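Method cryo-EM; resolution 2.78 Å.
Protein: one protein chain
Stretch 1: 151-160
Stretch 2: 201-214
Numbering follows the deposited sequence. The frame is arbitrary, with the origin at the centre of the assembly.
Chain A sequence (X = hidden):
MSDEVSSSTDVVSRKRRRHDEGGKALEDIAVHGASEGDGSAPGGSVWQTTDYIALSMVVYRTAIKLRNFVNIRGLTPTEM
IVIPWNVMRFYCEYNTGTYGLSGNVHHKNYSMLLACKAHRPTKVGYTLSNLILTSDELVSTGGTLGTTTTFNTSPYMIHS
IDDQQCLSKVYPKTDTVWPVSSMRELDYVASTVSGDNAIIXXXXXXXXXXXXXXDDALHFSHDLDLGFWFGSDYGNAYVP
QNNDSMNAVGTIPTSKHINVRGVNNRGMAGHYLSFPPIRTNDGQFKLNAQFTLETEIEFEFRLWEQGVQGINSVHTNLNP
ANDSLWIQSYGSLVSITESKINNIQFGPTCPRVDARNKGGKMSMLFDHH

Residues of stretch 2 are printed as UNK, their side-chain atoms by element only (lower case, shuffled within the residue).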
# COMPACT_ATOMS: atom_id res chain seq x y z
N PHE A 151 -23.22 53.43 -85.23
CA PHE A 151 -22.53 52.84 -84.09
C PHE A 151 -21.74 51.61 -84.50
O PHE A 151 -22.17 50.83 -85.35
CB PHE A 151 -23.53 52.45 -83.01
CG PHE A 151 -24.28 53.60 -82.45
CD1 PHE A 151 -23.76 54.35 -81.42
CD2 PHE A 151 -25.52 53.93 -82.95
CE1 PHE A 151 -24.45 55.40 -80.90
CE2 PHE A 151 -26.21 54.99 -82.43
CZ PHE A 151 -25.68 55.72 -81.40
N ASN A 152 -20.57 51.44 -83.89
CA ASN A 152 -19.83 50.19 -84.00
C ASN A 152 -19.08 49.91 -82.70
O ASN A 152 -18.47 50.81 -82.12
CB ASN A 152 -18.88 50.23 -85.20
CG ASN A 152 -18.05 51.49 -85.25
OD1 ASN A 152 -17.67 52.06 -84.23
ND2 ASN A 152 -17.79 51.96 -86.45
N THR A 153 -19.18 48.66 -82.24
CA THR A 153 -18.58 48.27 -80.97
C THR A 153 -17.10 47.92 -81.10
O THR A 153 -16.32 48.19 -80.19
CB THR A 153 -19.36 47.10 -80.38
OG1 THR A 153 -20.73 47.48 -80.21
CG2 THR A 153 -18.80 46.71 -79.02
N SER A 154 -16.72 47.32 -82.23
CA SER A 154 -15.39 46.72 -82.35
C SER A 154 -14.22 47.68 -82.15
O SER A 154 -13.21 47.24 -81.57
CB SER A 154 -15.29 45.99 -83.69
OG SER A 154 -15.46 46.89 -84.77
N PRO A 155 -14.26 48.94 -82.60
CA PRO A 155 -13.08 49.79 -82.39
C PRO A 155 -12.82 50.10 -80.93
O PRO A 155 -13.46 49.57 -80.03
CB PRO A 155 -13.43 51.06 -83.16
CG PRO A 155 -14.43 50.65 -84.14
CD PRO A 155 -15.24 49.62 -83.44
N TYR A 156 -11.85 50.98 -80.70
CA TYR A 156 -11.53 51.46 -79.37
C TYR A 156 -11.00 52.88 -79.50
O TYR A 156 -10.57 53.30 -80.57
CB TYR A 156 -10.50 50.56 -78.67
CG TYR A 156 -9.27 50.31 -79.50
CD1 TYR A 156 -8.22 51.20 -79.53
CD2 TYR A 156 -9.16 49.15 -80.25
CE1 TYR A 156 -7.12 50.96 -80.29
CE2 TYR A 156 -8.06 48.91 -81.01
CZ TYR A 156 -7.04 49.81 -81.03
OH TYR A 156 -5.94 49.55 -81.79
N MET A 157 -11.07 53.62 -78.41
CA MET A 157 -10.43 54.91 -78.32
C MET A 157 -9.21 54.77 -77.43
O MET A 157 -9.28 54.14 -76.38
CB MET A 157 -11.38 55.98 -77.78
CG MET A 157 -10.76 57.36 -77.71
SD MET A 157 -11.90 58.63 -77.18
CE MET A 157 -12.06 58.20 -75.46
N ILE A 158 -8.10 55.35 -77.85
CA ILE A 158 -6.84 55.20 -77.15
C ILE A 158 -6.69 56.37 -76.19
O ILE A 158 -6.67 57.53 -76.62
CB ILE A 158 -5.66 55.13 -78.12
CG1 ILE A 158 -5.86 53.99 -79.11
CG2 ILE A 158 -4.38 54.91 -77.37
CD1 ILE A 158 -4.88 54.00 -80.23
N HIS A 159 -6.58 56.08 -74.90
CA HIS A 159 -6.18 57.09 -73.93
C HIS A 159 -4.68 56.95 -73.72
O HIS A 159 -4.20 55.90 -73.30
CB HIS A 159 -6.90 56.93 -72.60
CG HIS A 159 -6.59 58.03 -71.64
ND1 HIS A 159 -7.13 59.28 -71.76
CD2 HIS A 159 -5.71 58.09 -70.62
CE1 HIS A 159 -6.65 60.06 -70.80
NE2 HIS A 159 -5.78 59.36 -70.10
N SER A 160 -3.95 58.02 -73.98
CA SER A 160 -2.51 58.01 -73.89
C SER A 160 -2.06 58.94 -72.77
O SER A 160 -2.51 60.08 -72.69
CB SER A 160 -1.88 58.44 -75.21
OG SER A 160 -2.22 57.55 -76.24
N UNK A 201 0.09 58.98 -82.40
CA UNK A 201 0.30 59.32 -80.99
C UNK A 201 0.46 58.11 -80.08
O UNK A 201 1.33 58.11 -79.21
c UNK A 201 -0.96 60.12 -80.65
c UNK A 201 -1.38 60.70 -81.93
c UNK A 201 -1.10 59.65 -82.95
N UNK A 202 -0.35 57.08 -80.28
CA UNK A 202 -0.29 55.90 -79.43
C UNK A 202 1.07 55.21 -79.46
O UNK A 202 1.41 54.52 -78.50
c UNK A 202 -1.37 54.91 -79.87
o UNK A 202 -1.28 53.71 -79.14
N UNK A 203 1.84 55.38 -80.52
CA UNK A 203 3.07 54.62 -80.66
C UNK A 203 4.21 55.20 -79.84
O UNK A 203 5.08 54.46 -79.38
c UNK A 203 3.48 54.54 -82.13
c UNK A 203 2.39 53.86 -82.93
o UNK A 203 3.67 55.86 -82.64
N UNK A 204 4.26 56.52 -79.68
CA UNK A 204 5.32 57.14 -78.90
C UNK A 204 5.00 57.14 -77.41
O UNK A 204 5.90 56.99 -76.58
c UNK A 204 4.61 60.86 -79.68
c UNK A 204 4.36 59.41 -79.37
c UNK A 204 6.09 58.44 -80.85
c UNK A 204 5.61 58.55 -79.44
N UNK A 205 3.74 57.32 -77.05
CA UNK A 205 3.39 57.55 -75.65
C UNK A 205 3.54 56.29 -74.83
O UNK A 205 3.22 55.19 -75.28
c UNK A 205 2.87 60.35 -76.13
c UNK A 205 1.58 61.97 -77.28
c UNK A 205 0.54 61.09 -77.34
c UNK A 205 1.97 58.10 -75.56
c UNK A 205 2.75 61.59 -76.68
c UNK A 205 0.66 59.85 -76.78
c UNK A 205 1.82 59.47 -76.15
N UNK A 206 4.06 56.45 -73.62
CA UNK A 206 4.31 55.34 -72.71
C UNK A 206 3.06 54.54 -72.40
O UNK A 206 2.93 53.40 -72.83
n UNK A 206 5.11 54.95 -69.20
c UNK A 206 5.31 54.74 -70.48
c UNK A 206 4.92 55.85 -71.41
o UNK A 206 5.73 53.68 -70.91
N UNK A 207 2.15 55.13 -71.64
CA UNK A 207 0.94 54.45 -71.22
C UNK A 207 -0.16 54.74 -72.22
O UNK A 207 -0.54 55.89 -72.41
c UNK A 207 0.52 54.89 -69.82
c UNK A 207 0.99 54.92 -67.38
c UNK A 207 1.50 54.51 -68.74
n UNK A 207 0.25 52.64 -66.76
c UNK A 207 -0.17 54.05 -66.96
N UNK A 208 -0.65 53.70 -72.87
CA UNK A 208 -1.73 53.81 -73.84
C UNK A 208 -2.78 52.79 -73.46
O UNK A 208 -2.53 51.59 -73.54
c UNK A 208 -1.22 53.56 -75.25
o UNK A 208 -0.55 55.68 -76.06
c UNK A 208 -0.21 54.56 -75.69
n UNK A 208 1.05 54.18 -75.66
N UNK A 209 -3.95 53.25 -73.06
CA UNK A 209 -5.08 52.37 -72.78
C UNK A 209 -5.97 52.33 -74.01
O UNK A 209 -6.41 53.38 -74.49
c UNK A 209 -4.22 53.90 -67.48
n UNK A 209 -3.60 53.69 -66.33
c UNK A 209 -5.92 53.26 -69.13
c UNK A 209 -5.13 52.70 -70.28
c UNK A 209 -5.87 52.85 -71.57
n UNK A 209 -3.86 54.93 -68.23
n UNK A 209 -5.19 53.10 -67.88
N UNK A 210 -6.24 51.14 -74.52
CA UNK A 210 -7.23 50.99 -75.57
C UNK A 210 -8.56 50.77 -74.88
O UNK A 210 -8.78 49.73 -74.25
c UNK A 210 -3.99 49.08 -78.79
c UNK A 210 -4.97 51.20 -77.37
o UNK A 210 -2.19 50.42 -79.55
c UNK A 210 -3.82 51.34 -78.09
c UNK A 210 -6.91 49.84 -76.53
c UNK A 210 -5.62 49.99 -77.29
c UNK A 210 -5.14 48.95 -78.05
c UNK A 210 -3.33 50.28 -78.81
N UNK A 211 -9.45 51.73 -75.00
CA UNK A 211 -10.65 51.79 -74.19
C UNK A 211 -11.84 51.55 -75.09
O UNK A 211 -12.01 52.23 -76.11
c UNK A 211 -14.54 55.19 -71.05
c UNK A 211 -12.68 54.47 -72.45
c UNK A 211 -13.75 56.55 -72.86
n UNK A 211 -13.26 53.07 -70.81
c UNK A 211 -12.19 52.53 -71.48
c UNK A 211 -13.56 54.27 -71.38
c UNK A 211 -12.79 55.64 -73.20
c UNK A 211 -10.71 53.12 -73.44
c UNK A 211 -11.85 53.31 -72.53
c UNK A 211 -14.62 56.33 -71.80
N UNK A 212 -12.64 50.56 -74.73
CA UNK A 212 -13.66 50.00 -75.60
C UNK A 212 -15.02 50.26 -75.00
O UNK A 212 -15.15 50.56 -73.81
c UNK A 212 -13.43 48.51 -75.79
n UNK A 212 -9.48 46.55 -76.86
c UNK A 212 -12.14 48.17 -76.49
c UNK A 212 -11.98 46.69 -76.69
c UNK A 212 -10.78 46.37 -77.56
N UNK A 213 -16.05 50.19 -75.84
CA UNK A 213 -17.40 50.24 -75.32
C UNK A 213 -17.60 49.12 -74.31
O UNK A 213 -17.22 47.97 -74.56
c UNK A 213 -18.42 50.11 -76.44
c UNK A 213 -18.47 51.27 -77.39
n UNK A 213 -20.04 52.16 -78.99
c UNK A 213 -19.54 51.07 -78.43
o UNK A 213 -19.93 49.94 -78.71
N UNK A 214 -18.17 49.45 -73.17
CA UNK A 214 -18.39 48.49 -72.12
C UNK A 214 -17.27 48.39 -71.12
O UNK A 214 -17.47 47.80 -70.05

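Position 201 has three carbons closing a ring onto its own backbone N: P201. It lies in a weakly bonded helical stretch and makes no contact with stretch 1.

Position 202 carries one carbon, then one oxygen, with the carbon 3.6 Å from I158 CD1; this is S202. Position 203 has a carbon bearing one oxygen and one carbon, pointing away from stretch 1: T203. At 204 four carbons fork at the first, one arm two carbons long, and all lie out of reach: I204.

Position 205 shows one carbon and a six-carbon ring that packs against S160, hence F205. Its CD2 lies 3.3 Å from S160 CB, so the ring backs the small serine. Position 206 has two carbons, the second holding an oxygen and a nitrogen. Chain shape alone leaves amide or acid open until the nitrogen is counted, which gives N206; it touches nothing on stretch 1.

Position 207, four carbons in a row ending in nitrogen, is K207. Its end leads away, and its backbone O does the work, 3.3 Å from S160 CA. Position 208 repeats the short amide, its oxygen beside S160 OG: N208. S160 OG donates to N208 OD1 at 2.5 Å, while N208 ND2 makes a very short 2.4 Å bond to F205 O, bracing the turn before the strand.

At 209, three carbons, a nitrogen and a carbon with two more nitrogens, one of them at the edge of the H159 ring, make R209. Its CB sits 4.3 Å from H159 CB. Position 210, one carbon, then a ring of six carbons bearing one oxygen, lies over the face of the Y156 ring and meets I158: Y210. The two tyrosines form an offset stack, ring centroids 4.3 Å apart and planes at 13°, and Y210 CD1 meets I158 CG1 at 3.4 Å.

Position 211 holds one carbon, then fused five- and six-membered rings of eight carbons and one nitrogen, their edge against M157: W211, with CE3 3.5 Å from M157 CE. Position 212, another four-carbon chain ending in nitrogen, packs on Y156 and is K212; its CG lies 3.6 Å from Y156 CB. At 213 three carbons end in an oxygen and a nitrogen, the oxygen facing T153: Q213, whose OE1 accepts from T153 OG1 at 3.0 Å. Position 214 has no side chain and a phi of 92°, at which a CB would jam against the preceding carbonyl: G214.

The contact is an antiparallel ladder. M157 and W211 exchange two 2.8 Å N-to-O bonds, H159 and R209 two at 2.7 Å. These pairs share one face; I158–Y210 and S160–N208 fill the other. The backbone ladder and the paired side chains act together, with polar bonds from S160 and T153.

Stretch 2 (201-214) PSTIFNKNRYWKQG
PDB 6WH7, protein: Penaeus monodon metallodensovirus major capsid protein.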